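Local coordinates for protein prolyl 4-hydroxylase (Paramecium bursaria Chlorella virus 1, PDB 5C5T) that probably hydroxylates proline residues of collagen-like chains as a metal- and 2-oxoglutarate-dependent dioxygenase, at residues D123-R128 / I219-I224; A155-Y160 / S188-V193; N55-K60 / E86-M91; D51-A56 / E96-I101. One frame throughout, in Å; residues are numbered along the deposited sequence.

Contact 1: D123-R128 / I219-I224; sequences DVQVAR and IANQWI. With AKG (2-oxoglutaric acid), chain C.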
loop_
_atom_site.group_PDB
_atom_site.type_symbol
_atom_site.label_atom_id
_atom_site.label_comp_id
_atom_site.label_asym_id
_atom_site.label_seq_id
_atom_site.Cartn_x
_atom_site.Cartn_y
_atom_site.Cartn_z
ATOM N N ASP A 123 -3.986 9.972 -5.531
ATOM C CA ASP A 123 -2.904 10.694 -4.852
ATOM C C ASP A 123 -2.225 9.771 -3.838
ATOM O O ASP A 123 -2.895 9.050 -3.113
ATOM C CB ASP A 123 -3.434 11.906 -4.122
ATOM C CG ASP A 123 -3.927 12.999 -5.049
ATOM O OD1 ASP A 123 -3.747 12.894 -6.273
ATOM O OD2 ASP A 123 -4.517 13.967 -4.525
ATOM N N VAL A 124 -0.900 9.853 -3.714
ATOM C CA VAL A 124 -0.188 9.008 -2.769
ATOM C C VAL A 124 -0.408 9.509 -1.324
ATOM O O VAL A 124 -0.398 10.721 -1.060
ATOM C CB VAL A 124 1.313 8.971 -3.124
ATOM C CG1 VAL A 124 2.150 8.362 -2.034
ATOM C CG2 VAL A 124 1.532 8.242 -4.440
ATOM N N GLN A 125 -0.621 8.543 -0.416
ATOM C CA GLN A 125 -0.730 8.767 1.013
ATOM C C GLN A 125 0.541 8.277 1.693
ATOM O O GLN A 125 1.048 7.179 1.381
ATOM C CB GLN A 125 -1.919 8.029 1.587
ATOM C CG GLN A 125 -2.166 8.213 3.071
ATOM C CD GLN A 125 -3.017 7.090 3.623
ATOM O OE1 GLN A 125 -2.524 5.993 3.868
ATOM N NE2 GLN A 125 -4.292 7.363 3.837
ATOM N N VAL A 126 1.090 9.083 2.610
ATOM C CA VAL A 126 2.149 8.590 3.506
ATOM C C VAL A 126 1.560 8.496 4.921
ATOM O O VAL A 126 0.904 9.435 5.393
ATOM C CB VAL A 126 3.424 9.498 3.444
ATOM C CG1 VAL A 126 4.432 9.148 4.562
ATOM C CG2 VAL A 126 4.067 9.414 2.025
ATOM N N ALA A 127 1.757 7.350 5.589
ATOM C CA ALA A 127 1.230 7.136 6.909
ATOM C C ALA A 127 2.317 6.706 7.871
ATOM O O ALA A 127 3.265 6.031 7.476
ATOM C CB ALA A 127 0.120 6.033 6.888
ATOM N N ARG A 128 2.115 7.038 9.144
ATOM C CA ARG A 128 3.084 6.743 10.200
ATOM C C ARG A 128 2.414 6.101 11.398
ATOM O O ARG A 128 1.315 6.491 11.802
ATOM C CB ARG A 128 3.800 8.023 10.653
ATOM C CG ARG A 128 4.767 7.812 11.863
ATOM C CD ARG A 128 5.740 8.996 11.964
ATOM N NE ARG A 128 6.743 8.842 13.032
ATOM C CZ ARG A 128 6.545 9.261 14.275
ATOM N NH1 ARG A 128 5.382 9.805 14.616
ATOM N NH2 ARG A 128 7.502 9.112 15.186
ATOM N N ILE A 219 4.940 4.197 5.852
ATOM C CA ILE A 219 4.632 3.654 4.545
ATOM C C ILE A 219 4.139 4.736 3.569
ATOM O O ILE A 219 3.636 5.811 3.963
ATOM C CB ILE A 219 3.577 2.543 4.696
ATOM C CG1 ILE A 219 2.285 3.111 5.249
ATOM C CG2 ILE A 219 4.160 1.424 5.552
ATOM C CD1 ILE A 219 1.158 2.097 5.318
ATOM N N ALA A 220 4.272 4.434 2.281
ATOM C CA ALA A 220 3.630 5.147 1.174
ATOM C C ALA A 220 2.666 4.218 0.423
ATOM O O ALA A 220 3.025 3.105 0.035
ATOM C CB ALA A 220 4.664 5.718 0.247
ATOM N N ASN A 221 1.398 4.639 0.362
ATOM C CA ASN A 221 0.339 3.885 -0.331
ATOM C C ASN A 221 -0.003 4.486 -1.649
ATOM O O ASN A 221 -0.453 5.640 -1.729
ATOM C CB ASN A 221 -0.953 3.837 0.513
ATOM C CG ASN A 221 -0.865 2.894 1.665
ATOM O OD1 ASN A 221 -0.556 1.734 1.507
ATOM N ND2 ASN A 221 -1.214 3.387 2.856
ATOM N N GLN A 222 0.209 3.705 -2.698
ATOM C CA GLN A 222 -0.251 4.059 -4.072
ATOM C C GLN A 222 -1.436 3.161 -4.439
ATOM O O GLN A 222 -1.256 1.999 -4.736
ATOM C CB GLN A 222 0.867 3.913 -5.091
ATOM C CG GLN A 222 0.407 4.157 -6.528
ATOM C CD GLN A 222 -0.087 5.583 -6.771
ATOM O OE1 GLN A 222 0.707 6.497 -6.992
ATOM N NE2 GLN A 222 -1.387 5.789 -6.655
ATOM N N TRP A 223 -2.640 3.699 -4.388
ATOM C CA TRP A 223 -3.825 2.943 -4.775
ATOM C C TRP A 223 -4.099 3.157 -6.276
ATOM O O TRP A 223 -3.850 4.206 -6.837
ATOM C CB TRP A 223 -5.060 3.292 -3.868
ATOM C CG TRP A 223 -4.944 2.716 -2.470
ATOM C CD1 TRP A 223 -4.953 1.388 -2.150
ATOM C CD2 TRP A 223 -4.782 3.424 -1.225
ATOM N NE1 TRP A 223 -4.801 1.231 -0.799
ATOM C CE2 TRP A 223 -4.695 2.462 -0.207
ATOM C CE3 TRP A 223 -4.682 4.783 -0.874
ATOM C CZ2 TRP A 223 -4.506 2.801 1.159
ATOM C CZ3 TRP A 223 -4.516 5.124 0.481
ATOM C CH2 TRP A 223 -4.412 4.129 1.486
ATOM N N ILE A 224 -4.623 2.096 -6.878
ATOM C CA ILE A 224 -4.943 1.944 -8.294
ATOM C C ILE A 224 -6.466 1.763 -8.393
ATOM O O ILE A 224 -7.031 0.827 -7.803
ATOM C CB ILE A 224 -4.153 0.738 -8.860
ATOM C CG1 ILE A 224 -2.649 0.984 -8.615
ATOM C CG2 ILE A 224 -4.439 0.507 -10.392
ATOM C CD1 ILE A 224 -1.827 -0.245 -8.407
HETATM C C1 AKG C . -3.441 0.608 4.475
HETATM O O1 AKG C . -2.967 1.764 4.703
HETATM O O2 AKG C . -4.526 0.515 3.843
HETATM C C2 AKG C . -2.774 -0.606 5.060
HETATM O O5 AKG C . -3.398 -1.631 5.075
HETATM C C3 AKG C . -1.348 -0.503 5.626
HETATM C C4 AKG C . -0.811 -1.841 6.065
HETATM C C5 AKG C . 0.399 -1.711 6.953
HETATM O O3 AKG C . 0.581 -0.660 7.629
HETATM O O4 AKG C . 1.238 -2.662 6.992
HETATM O O HOH W 1 -2.817 6.252 -3.231
#
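Gln-125 and Asn-221 face each other as a hydrogen-bonded pair of neighbouring antiparallel strands, and their side chains run side by side on the face turned to 2-oxoglutarate. The Gln-125 chain, stretched out with CG trans to the backbone N (chi1 -178°), carries OE1 to Asn-221 ND2 at 3.1 Å. That oxygen lies in the Asn-221 amide plane. Beyond it the Gln-125 amide stands almost upright to the Trp-223 ring, bringing OE1 3.6 Å from CH2, while Asn-221 CB fills a spot over one face of the indole. Beside small Ala-127, whose CB lies 4.0 Å from Ile-219 CG1, the isoleucine runs on, CD1 to 3.6 Å from AKG C3. On the reverse face, Ala-220 receives Val-126 CG2 at 4.1 Å from its CB, and Val-124 CG2 presses against Gln-222 OE1, itself bonded to Gln-102. Where the strands part, a water donates to the carbonyls of Asp-123 and Asn-221 and accepts from Trp-223 N. Trp-223 NE1 bonds Asp-140, a zinc ligand. With one ND2 hydrogen bond to Gln-125 and a weak one to AKG O1 at 3.0 Å, Asn-221 has its amide oriented by a second-shell glutamine, which probably helps place the C1 carboxylate.

Contact 2: A155-Y160 / S188-V193; sequences ATLMVY and SIFFWV. With AKG (2-oxoglutaric acid), chain C.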
loop_
_atom_site.group_PDB
_atom_site.type_symbol
_atom_site.label_atom_id
_atom_site.label_comp_id
_atom_site.label_asym_id
_atom_site.label_seq_id
_atom_site.Cartn_x
_atom_site.Cartn_y
_atom_site.Cartn_z
ATOM N N ALA A 155 -6.182 -2.305 -6.852
ATOM C CA ALA A 155 -4.914 -2.810 -6.377
ATOM C C ALA A 155 -4.219 -1.768 -5.520
ATOM O O ALA A 155 -4.559 -0.552 -5.540
ATOM C CB ALA A 155 -4.027 -3.248 -7.574
ATOM N N THR A 156 -3.242 -2.240 -4.771
ATOM C CA THR A 156 -2.416 -1.433 -3.888
ATOM C C THR A 156 -0.936 -1.687 -4.108
ATOM O O THR A 156 -0.532 -2.827 -4.137
ATOM C CB THR A 156 -2.708 -1.746 -2.397
ATOM O OG1 THR A 156 -4.127 -1.639 -2.092
ATOM C CG2 THR A 156 -1.898 -0.863 -1.432
ATOM N N LEU A 157 -0.126 -0.614 -4.203
ATOM C CA LEU A 157 1.326 -0.714 -4.155
ATOM C C LEU A 157 1.752 0.096 -2.923
ATOM O O LEU A 157 1.561 1.290 -2.843
ATOM C CB LEU A 157 1.968 -0.259 -5.452
ATOM C CG LEU A 157 3.459 -0.633 -5.486
ATOM C CD1 LEU A 157 3.993 -1.069 -6.851
ATOM C CD2 LEU A 157 4.245 0.523 -4.914
ATOM N N MET A 158 2.296 -0.607 -1.947
ATOM C CA MET A 158 2.678 0.004 -0.677
ATOM C C MET A 158 4.210 -0.123 -0.531
ATOM O O MET A 158 4.801 -1.214 -0.721
ATOM C CB MET A 158 1.989 -0.654 0.519
ATOM C CG MET A 158 2.373 -0.051 1.869
ATOM S SD MET A 158 1.731 -0.942 3.303
ATOM C CE MET A 158 2.387 -2.566 3.021
ATOM N N VAL A 159 4.857 1.000 -0.207
ATOM C CA VAL A 159 6.312 1.014 0.013
ATOM C C VAL A 159 6.618 1.250 1.464
ATOM O O VAL A 159 6.070 2.184 2.059
ATOM C CB VAL A 159 7.018 2.110 -0.826
ATOM C CG1 VAL A 159 8.529 1.902 -0.763
ATOM C CG2 VAL A 159 6.540 2.139 -2.199
ATOM N N TYR A 160 7.478 0.417 2.061
ATOM C CA TYR A 160 7.981 0.695 3.435
ATOM C C TYR A 160 9.070 1.752 3.360
ATOM O O TYR A 160 10.111 1.524 2.723
ATOM C CB TYR A 160 8.543 -0.575 4.111
ATOM C CG TYR A 160 7.543 -1.722 4.235
ATOM C CD1 TYR A 160 6.479 -1.636 5.069
ATOM C CD2 TYR A 160 7.699 -2.878 3.483
ATOM C CE1 TYR A 160 5.547 -2.685 5.175
ATOM C CE2 TYR A 160 6.774 -3.922 3.563
ATOM C CZ TYR A 160 5.704 -3.809 4.419
ATOM O OH TYR A 160 4.805 -4.866 4.522
ATOM N N SER A 188 8.747 -2.819 -1.577
ATOM C CA SER A 188 7.316 -2.642 -1.870
ATOM C C SER A 188 6.577 -3.973 -1.769
ATOM O O SER A 188 7.137 -5.061 -2.014
ATOM C CB SER A 188 7.070 -2.020 -3.274
ATOM O OG SER A 188 7.553 -2.867 -4.307
ATOM N N ILE A 189 5.280 -3.868 -1.436
ATOM C CA ILE A 189 4.346 -4.978 -1.535
ATOM C C ILE A 189 3.234 -4.506 -2.436
ATOM O O ILE A 189 2.593 -3.492 -2.165
ATOM C CB ILE A 189 3.748 -5.438 -0.193
ATOM C CG1 ILE A 189 4.809 -5.886 0.815
ATOM C CG2 ILE A 189 2.806 -6.574 -0.425
ATOM C CD1 ILE A 189 5.605 -7.124 0.402
ATOM N N PHE A 190 3.036 -5.224 -3.525
ATOM C CA PHE A 190 1.873 -5.060 -4.419
ATOM C C PHE A 190 0.794 -6.124 -4.099
ATOM O O PHE A 190 1.099 -7.319 -3.979
ATOM C CB PHE A 190 2.299 -5.177 -5.886
ATOM C CG PHE A 190 1.155 -5.134 -6.848
ATOM C CD1 PHE A 190 0.670 -3.925 -7.295
ATOM C CD2 PHE A 190 0.527 -6.288 -7.252
ATOM C CE1 PHE A 190 -0.396 -3.871 -8.189
ATOM C CE2 PHE A 190 -0.560 -6.250 -8.135
ATOM C CZ PHE A 190 -1.019 -5.042 -8.589
ATOM N N PHE A 191 -0.485 -5.739 -3.983
ATOM C CA PHE A 191 -1.497 -6.757 -3.906
ATOM C C PHE A 191 -2.786 -6.357 -4.590
ATOM O O PHE A 191 -3.168 -5.185 -4.627
ATOM C CB PHE A 191 -1.796 -7.176 -2.424
ATOM C CG PHE A 191 -2.208 -6.039 -1.504
ATOM C CD1 PHE A 191 -1.260 -5.301 -0.808
ATOM C CD2 PHE A 191 -3.577 -5.731 -1.269
ATOM C CE1 PHE A 191 -1.643 -4.301 0.081
ATOM C CE2 PHE A 191 -3.943 -4.710 -0.426
ATOM C CZ PHE A 191 -2.971 -4.015 0.282
ATOM N N TRP A 192 -3.469 -7.367 -5.095
ATOM C CA TRP A 192 -4.762 -7.154 -5.753
ATOM C C TRP A 192 -5.865 -6.937 -4.729
ATOM O O TRP A 192 -5.904 -7.585 -3.695
ATOM C CB TRP A 192 -5.114 -8.342 -6.665
ATOM C CG TRP A 192 -4.274 -8.387 -7.872
ATOM C CD1 TRP A 192 -3.157 -9.133 -8.048
ATOM C CD2 TRP A 192 -4.450 -7.622 -9.074
ATOM N NE1 TRP A 192 -2.622 -8.891 -9.300
ATOM C CE2 TRP A 192 -3.408 -7.977 -9.951
ATOM C CE3 TRP A 192 -5.416 -6.694 -9.511
ATOM C CZ2 TRP A 192 -3.281 -7.419 -11.238
ATOM C CZ3 TRP A 192 -5.290 -6.149 -10.793
ATOM C CH2 TRP A 192 -4.241 -6.516 -11.633
ATOM N N VAL A 193 -6.723 -5.961 -5.003
ATOM C CA VAL A 193 -7.845 -5.596 -4.120
ATOM C C VAL A 193 -9.203 -6.025 -4.717
ATOM O O VAL A 193 -10.077 -6.540 -4.013
ATOM C CB VAL A 193 -7.817 -4.066 -3.827
ATOM C CG1 VAL A 193 -9.081 -3.628 -2.993
ATOM C CG2 VAL A 193 -6.584 -3.678 -3.041
HETATM C C1 AKG C . -3.441 0.608 4.475
HETATM O O1 AKG C . -2.967 1.764 4.703
HETATM O O2 AKG C . -4.526 0.515 3.843
HETATM C C2 AKG C . -2.774 -0.606 5.060
HETATM O O5 AKG C . -3.398 -1.631 5.075
HETATM C C3 AKG C . -1.348 -0.503 5.626
HETATM C C4 AKG C . -0.811 -1.841 6.065
HETATM C C5 AKG C . 0.399 -1.711 6.953
HETATM O O3 AKG C . 0.581 -0.660 7.629
HETATM O O4 AKG C . 1.238 -2.662 6.992
#
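Thr-156 lies against the Phe-191 ring, its CB over one face at 3.7 Å from the centroid. The two side chains point the same way from a hydrogen-bonded antiparallel pair; Phe-191 CG sits between backbone N and carbonyl carbon (chi1 56°), which folds the ring back over the threonine. Val-193 CG2 closes in on Thr-156 OG1 at 3.3 Å, and that hydroxyl is hydrogen-bonded to Asp-140, a zinc ligand. Farther along the face of Thr-156, Met-158 SD reaches AKG C4 at 3.9 Å. Tyr-160 CE2 lies 3.9 Å from Ile-189 CG1, and the tyrosine hydroxyl bonds Thr-172, a partner of 2-oxoglutarate. On the reverse face Ala-155 CB meets Phe-190 CZ at 3.6 Å, and Phe-190 CE2 rests on a face of Trp-192. Four backbone bonds set this register, two joining Thr-156 to Phe-191 and two Met-158 to Ile-189. The sheet thus offers the cosubstrate methylenes an uncharged thioether sulfur, while the hydroxyls of Thr-156 and Tyr-160 probably help position Asp-140 and Thr-172 from behind.

Contact 3: N55-K60 / E86-M91; sequences NAAIKK and EQTWFM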
loop_
_atom_site.group_PDB
_atom_site.type_symbol
_atom_site.label_atom_id
_atom_site.label_comp_id
_atom_site.label_asym_id
_atom_site.label_seq_id
_atom_site.Cartn_x
_atom_site.Cartn_y
_atom_site.Cartn_z
ATOM N N ASN A 55 11.083 13.002 5.005
ATOM C CA ASN A 55 11.278 14.401 5.390
ATOM C C ASN A 55 10.242 15.331 4.757
ATOM O O ASN A 55 9.776 16.223 5.437
ATOM C CB ASN A 55 12.728 14.827 5.068
ATOM C CG ASN A 55 13.717 14.126 5.981
ATOM O OD1 ASN A 55 13.413 13.845 7.143
ATOM N ND2 ASN A 55 14.873 13.763 5.435
ATOM N N ALA A 56 9.829 15.077 3.506
ATOM C CA ALA A 56 8.819 15.881 2.827
ATOM C C ALA A 56 7.491 15.687 3.546
ATOM O O ALA A 56 6.770 16.664 3.753
ATOM C CB ALA A 56 8.712 15.513 1.336
ATOM N N ALA A 57 7.179 14.460 3.961
ATOM C CA ALA A 57 5.933 14.205 4.690
ATOM C C ALA A 57 5.922 14.884 6.115
ATOM O O ALA A 57 4.923 15.440 6.538
ATOM C CB ALA A 57 5.692 12.675 4.791
ATOM N N ILE A 58 7.051 14.854 6.817
ATOM C CA ILE A 58 7.172 15.526 8.116
ATOM C C ILE A 58 6.933 17.022 7.918
ATOM O O ILE A 58 6.214 17.640 8.714
ATOM C CB ILE A 58 8.536 15.222 8.739
ATOM C CG1 ILE A 58 8.583 13.759 9.218
ATOM C CG2 ILE A 58 8.843 16.151 9.932
ATOM C CD1 ILE A 58 9.997 13.295 9.585
ATOM N N LYS A 59 7.501 17.602 6.860
ATOM C CA LYS A 59 7.294 19.040 6.592
ATOM C C LYS A 59 5.817 19.392 6.325
ATOM O O LYS A 59 5.424 20.545 6.540
ATOM C CB LYS A 59 8.190 19.505 5.435
ATOM C CG LYS A 59 9.673 19.624 5.859
ATOM C CD LYS A 59 10.456 20.573 4.942
ATOM C CE LYS A 59 11.924 20.697 5.350
ATOM N NZ LYS A 59 12.775 19.717 4.611
ATOM N N LYS A 60 5.017 18.406 5.915
ATOM C CA LYS A 60 3.574 18.576 5.705
ATOM C C LYS A 60 2.734 18.290 6.946
ATOM O O LYS A 60 1.492 18.351 6.884
ATOM C CB LYS A 60 3.111 17.683 4.548
ATOM C CG LYS A 60 3.624 18.149 3.222
ATOM C CD LYS A 60 3.676 17.002 2.198
ATOM C CE LYS A 60 2.334 16.381 1.823
ATOM N NZ LYS A 60 1.477 17.278 1.032
ATOM N N GLU A 86 -1.186 8.271 11.739
ATOM C CA GLU A 86 -1.202 9.654 11.227
ATOM C C GLU A 86 -0.998 9.547 9.725
ATOM O O GLU A 86 -0.325 8.623 9.290
ATOM C CB GLU A 86 -0.080 10.463 11.870
ATOM C CG GLU A 86 -0.262 10.681 13.349
ATOM C CD GLU A 86 0.010 9.435 14.164
ATOM O OE1 GLU A 86 1.110 8.815 14.015
ATOM O OE2 GLU A 86 -0.896 9.082 14.959
ATOM N N GLN A 87 -1.623 10.433 8.948
ATOM C CA GLN A 87 -1.501 10.413 7.489
ATOM C C GLN A 87 -1.342 11.783 6.837
ATOM O O GLN A 87 -1.832 12.794 7.333
ATOM C CB GLN A 87 -2.716 9.749 6.854
ATOM C CG GLN A 87 -3.024 8.356 7.385
ATOM C CD GLN A 87 -4.211 8.396 8.295
ATOM O OE1 GLN A 87 -5.239 8.975 7.948
ATOM N NE2 GLN A 87 -4.076 7.816 9.479
ATOM N N THR A 88 -0.682 11.813 5.686
ATOM C CA THR A 88 -0.754 12.975 4.823
ATOM C C THR A 88 -0.836 12.558 3.357
ATOM O O THR A 88 -0.558 11.395 3.017
ATOM C CB THR A 88 0.440 13.928 5.076
ATOM O OG1 THR A 88 0.238 15.150 4.376
ATOM C CG2 THR A 88 1.799 13.298 4.680
ATOM N N TRP A 89 -1.318 13.470 2.520
ATOM C CA TRP A 89 -1.482 13.236 1.074
ATOM C C TRP A 89 -0.620 14.131 0.201
ATOM O O TRP A 89 -0.459 15.298 0.499
ATOM C CB TRP A 89 -2.925 13.458 0.634
ATOM C CG TRP A 89 -3.927 12.565 1.296
ATOM C CD1 TRP A 89 -4.646 12.846 2.419
ATOM C CD2 TRP A 89 -4.393 11.268 0.828
ATOM N NE1 TRP A 89 -5.521 11.808 2.694
ATOM C CE2 TRP A 89 -5.367 10.824 1.747
ATOM C CE3 TRP A 89 -4.086 10.460 -0.260
ATOM C CZ2 TRP A 89 -6.010 9.588 1.610
ATOM C CZ3 TRP A 89 -4.735 9.221 -0.398
ATOM C CH2 TRP A 89 -5.693 8.818 0.513
ATOM N N PHE A 90 -0.152 13.585 -0.920
ATOM C CA PHE A 90 0.658 14.323 -1.890
ATOM C C PHE A 90 -0.133 14.553 -3.163
ATOM O O PHE A 90 -0.829 13.638 -3.663
ATOM C CB PHE A 90 1.939 13.552 -2.214
ATOM C CG PHE A 90 2.970 13.597 -1.126
ATOM C CD1 PHE A 90 2.861 12.773 -0.046
ATOM C CD2 PHE A 90 4.031 14.482 -1.161
ATOM C CE1 PHE A 90 3.750 12.820 0.991
ATOM C CE2 PHE A 90 4.982 14.507 -0.119
ATOM C CZ PHE A 90 4.826 13.662 0.967
ATOM N N MET A 91 -0.084 15.795 -3.653
ATOM C CA MET A 91 -0.633 16.137 -4.950
ATOM C C MET A 91 0.194 15.511 -6.062
ATOM O O MET A 91 1.380 15.226 -5.862
ATOM C CB MET A 91 -0.692 17.641 -5.139
ATOM C CG MET A 91 -1.538 18.365 -4.078
ATOM S SD MET A 91 -3.276 17.920 -4.136
ATOM C CE MET A 91 -3.472 16.853 -2.749
#
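The last turn of helix 47-59 passes beside strand 86-89, closest between Ala-57 and Thr-88 with CA atoms 6.8 Å apart, and Lys-60 reaches across to Trp-89 and Phe-90. Lys-60 bends twice along its chain, at chi3 64° and chi4 69°, and this curls it over the Phe-90 ring. CE stands above the ring centre, 3.7 Å from the centroid, and NZ lies over the same face at 4.5 Å in a cation-pi contact. NZ also donates to Trp-89 O at 2.8 Å, tilted from the carbonyl plane, and forms a salt bridge with Glu-94, so the ammonium group has a carbonyl, a carboxylate and a ring face as partners. Helix atoms meet the ring edge: Ala-57 N in plane and Ala-56 CB, 4.1 Å from Phe-90 CE2. Ala-57 CB touches Thr-88 CG2 at 3.9 Å as well as Phe-90 CZ. Phe-90 also packs on Val-126 of the next strand. A helix end thus lies against the outermost strand of the major sheet, as in the double-stranded beta-helix fold of 2-oxoglutarate oxygenases.

Contact 4: D51-A56 / E96-I101; sequences DVLINA and EVIDKI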
loop_
_atom_site.group_PDB
_atom_site.type_symbol
_atom_site.label_atom_id
_atom_site.label_comp_id
_atom_site.label_asym_id
_atom_site.label_seq_id
_atom_site.Cartn_x
_atom_site.Cartn_y
_atom_site.Cartn_z
ATOM N N ASP A 51 14.196 8.370 2.592
ATOM C CA ASP A 51 14.424 9.403 3.589
ATOM C C ASP A 51 13.957 10.767 3.084
ATOM O O ASP A 51 13.396 11.539 3.859
ATOM C CB ASP A 51 15.905 9.477 3.967
ATOM C CG ASP A 51 16.378 8.269 4.780
ATOM O OD1 ASP A 51 15.570 7.530 5.415
ATOM O OD2 ASP A 51 17.610 8.092 4.798
ATOM N N VAL A 52 14.168 11.043 1.806
ATOM C CA VAL A 52 13.744 12.305 1.225
ATOM C C VAL A 52 12.204 12.390 1.339
ATOM O O VAL A 52 11.647 13.429 1.678
ATOM C CB VAL A 52 14.245 12.416 -0.226
ATOM C CG1 VAL A 52 13.575 13.545 -0.974
ATOM C CG2 VAL A 52 15.776 12.593 -0.221
ATOM N N LEU A 53 11.531 11.271 1.110
ATOM C CA LEU A 53 10.071 11.290 1.148
ATOM C C LEU A 53 9.587 11.435 2.570
ATOM O O LEU A 53 8.671 12.220 2.832
ATOM C CB LEU A 53 9.461 10.037 0.483
ATOM C CG LEU A 53 7.917 9.982 0.394
ATOM C CD1 LEU A 53 7.339 11.274 -0.175
ATOM C CD2 LEU A 53 7.425 8.766 -0.410
ATOM N N ILE A 54 10.185 10.717 3.531
ATOM C CA ILE A 54 9.820 10.921 4.912
ATOM C C ILE A 54 9.949 12.375 5.324
ATOM O O ILE A 54 9.073 12.919 5.978
ATOM C CB ILE A 54 10.699 10.050 5.825
ATOM C CG1 ILE A 54 10.407 8.560 5.592
ATOM C CG2 ILE A 54 10.512 10.389 7.282
ATOM C CD1 ILE A 54 11.477 7.609 6.121
ATOM N N ASN A 55 11.083 13.002 5.005
ATOM C CA ASN A 55 11.278 14.401 5.390
ATOM C C ASN A 55 10.242 15.331 4.757
ATOM O O ASN A 55 9.776 16.223 5.437
ATOM C CB ASN A 55 12.728 14.827 5.068
ATOM C CG ASN A 55 13.717 14.126 5.981
ATOM O OD1 ASN A 55 13.413 13.845 7.143
ATOM N ND2 ASN A 55 14.873 13.763 5.435
ATOM N N ALA A 56 9.829 15.077 3.506
ATOM C CA ALA A 56 8.819 15.881 2.827
ATOM C C ALA A 56 7.491 15.687 3.546
ATOM O O ALA A 56 6.770 16.664 3.753
ATOM C CB ALA A 56 8.712 15.513 1.336
ATOM N N GLU A 96 9.418 14.592 -6.487
ATOM C CA GLU A 96 10.042 13.695 -7.427
ATOM C C GLU A 96 10.016 12.224 -6.985
ATOM O O GLU A 96 9.913 11.345 -7.842
ATOM C CB GLU A 96 11.502 14.136 -7.709
ATOM C CG GLU A 96 12.411 14.130 -6.494
ATOM C CD GLU A 96 13.224 12.844 -6.342
ATOM O OE1 GLU A 96 13.124 11.965 -7.224
ATOM O OE2 GLU A 96 13.959 12.718 -5.335
ATOM N N VAL A 97 10.032 11.932 -5.689
ATOM C CA VAL A 97 10.000 10.514 -5.252
ATOM C C VAL A 97 8.586 9.946 -5.476
ATOM O O VAL A 97 8.447 8.769 -5.741
ATOM C CB VAL A 97 10.466 10.305 -3.793
ATOM C CG1 VAL A 97 10.329 8.829 -3.358
ATOM C CG2 VAL A 97 11.919 10.729 -3.610
ATOM N N ILE A 98 7.550 10.774 -5.346
ATOM C CA ILE A 98 6.197 10.326 -5.735
ATOM C C ILE A 98 6.101 10.018 -7.209
ATOM O O ILE A 98 5.523 8.984 -7.620
ATOM C CB ILE A 98 5.154 11.370 -5.390
ATOM C CG1 ILE A 98 5.194 11.695 -3.881
ATOM C CG2 ILE A 98 3.747 10.886 -5.862
ATOM C CD1 ILE A 98 4.612 10.693 -2.989
ATOM N N ASP A 99 6.636 10.926 -8.025
ATOM C CA ASP A 99 6.754 10.693 -9.443
ATOM C C ASP A 99 7.395 9.344 -9.724
ATOM O O ASP A 99 6.956 8.626 -10.598
ATOM C CB ASP A 99 7.580 11.788 -10.119
ATOM C CG ASP A 99 6.879 13.130 -10.145
ATOM O OD1 ASP A 99 5.628 13.172 -10.206
ATOM O OD2 ASP A 99 7.601 14.150 -10.157
ATOM N N LYS A 100 8.470 9.004 -9.015
ATOM C CA LYS A 100 9.131 7.721 -9.256
ATOM C C LYS A 100 8.306 6.500 -8.841
ATOM O O LYS A 100 8.240 5.518 -9.551
ATOM C CB LYS A 100 10.482 7.697 -8.532
ATOM C CG LYS A 100 11.233 6.382 -8.694
ATOM C CD LYS A 100 12.639 6.472 -8.112
ATOM C CE LYS A 100 13.442 5.207 -8.405
ATOM N NZ LYS A 100 14.926 5.498 -8.443
ATOM N N ILE A 101 7.669 6.579 -7.684
ATOM C CA ILE A 101 6.705 5.532 -7.288
ATOM C C ILE A 101 5.733 5.277 -8.417
ATOM O O ILE A 101 5.520 4.130 -8.810
ATOM C CB ILE A 101 5.975 5.906 -6.008
ATOM C CG1 ILE A 101 6.964 5.904 -4.804
ATOM C CG2 ILE A 101 4.813 4.905 -5.720
ATOM C CD1 ILE A 101 6.402 6.454 -3.493
#
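Apolar contacts account for the meeting of Leu-53 with Val-97, Ile-98 and Ile-101. Leu-53 carries the contact, its two methyls meeting different isoleucines. CD1 meets Ile-98 CD1 at 4.0 Å and CD2 meets Ile-101 CD1, also at 4.0 Å; both isoleucines cross the leucine at about a right angle. Val-97 CG1 touches both CB and CD2 of Leu-53, each at 4.1 Å, and its other methyl, CG2, reaches Val-52 CG1 at 4.2 Å. No hydrogen bond crosses between the segments; polar ties lie around them, with Lys-100 in a salt bridge to Glu-49 of the first helix and Asp-51 in another to Lys-185. The axes of segments 51-56 and 96-101 are 10.0 Å apart at closest approach and their directions differ by 123°, a steep crossing. Leu-53 also touches Phe-90, and Ile-101 touches Gln-222 of strand 217-225. The arrangement is a helix pair lying against the major sheet of a double-stranded beta-helix oxygenase, on the side away from 2-oxoglutarate.

How the contacts relate
Contacts 1, 2 and 3 follow one six-stranded antiparallel sheet: strands 188-192, 153-160, 217-225, 120-129 and 86-89 are consecutive in it. Contacts 1 and 2, centres about 9 Å apart, are joined by backbone bonds between strands 217-225 and 153-160, and both reach 2-oxoglutarate. Contact 3, its centre about 10 Å from that of contact 1, adds the edge strand and helix 47-59, which contact 4 also uses; there Phe-90 of contact 3 packs on Leu-53 and Ile-98 of contact 4. Centre to centre, contact 4 lies about 17 Å from contact 2 and about 11 Å from contact 1, where Val-124 meets Ile-98. Along the chain, contacts 3 and 4 close before contact 1 opens, and contact 2 falls between the strands of contact 1. Helices thus back the sheet whose other face holds the cosubstrate.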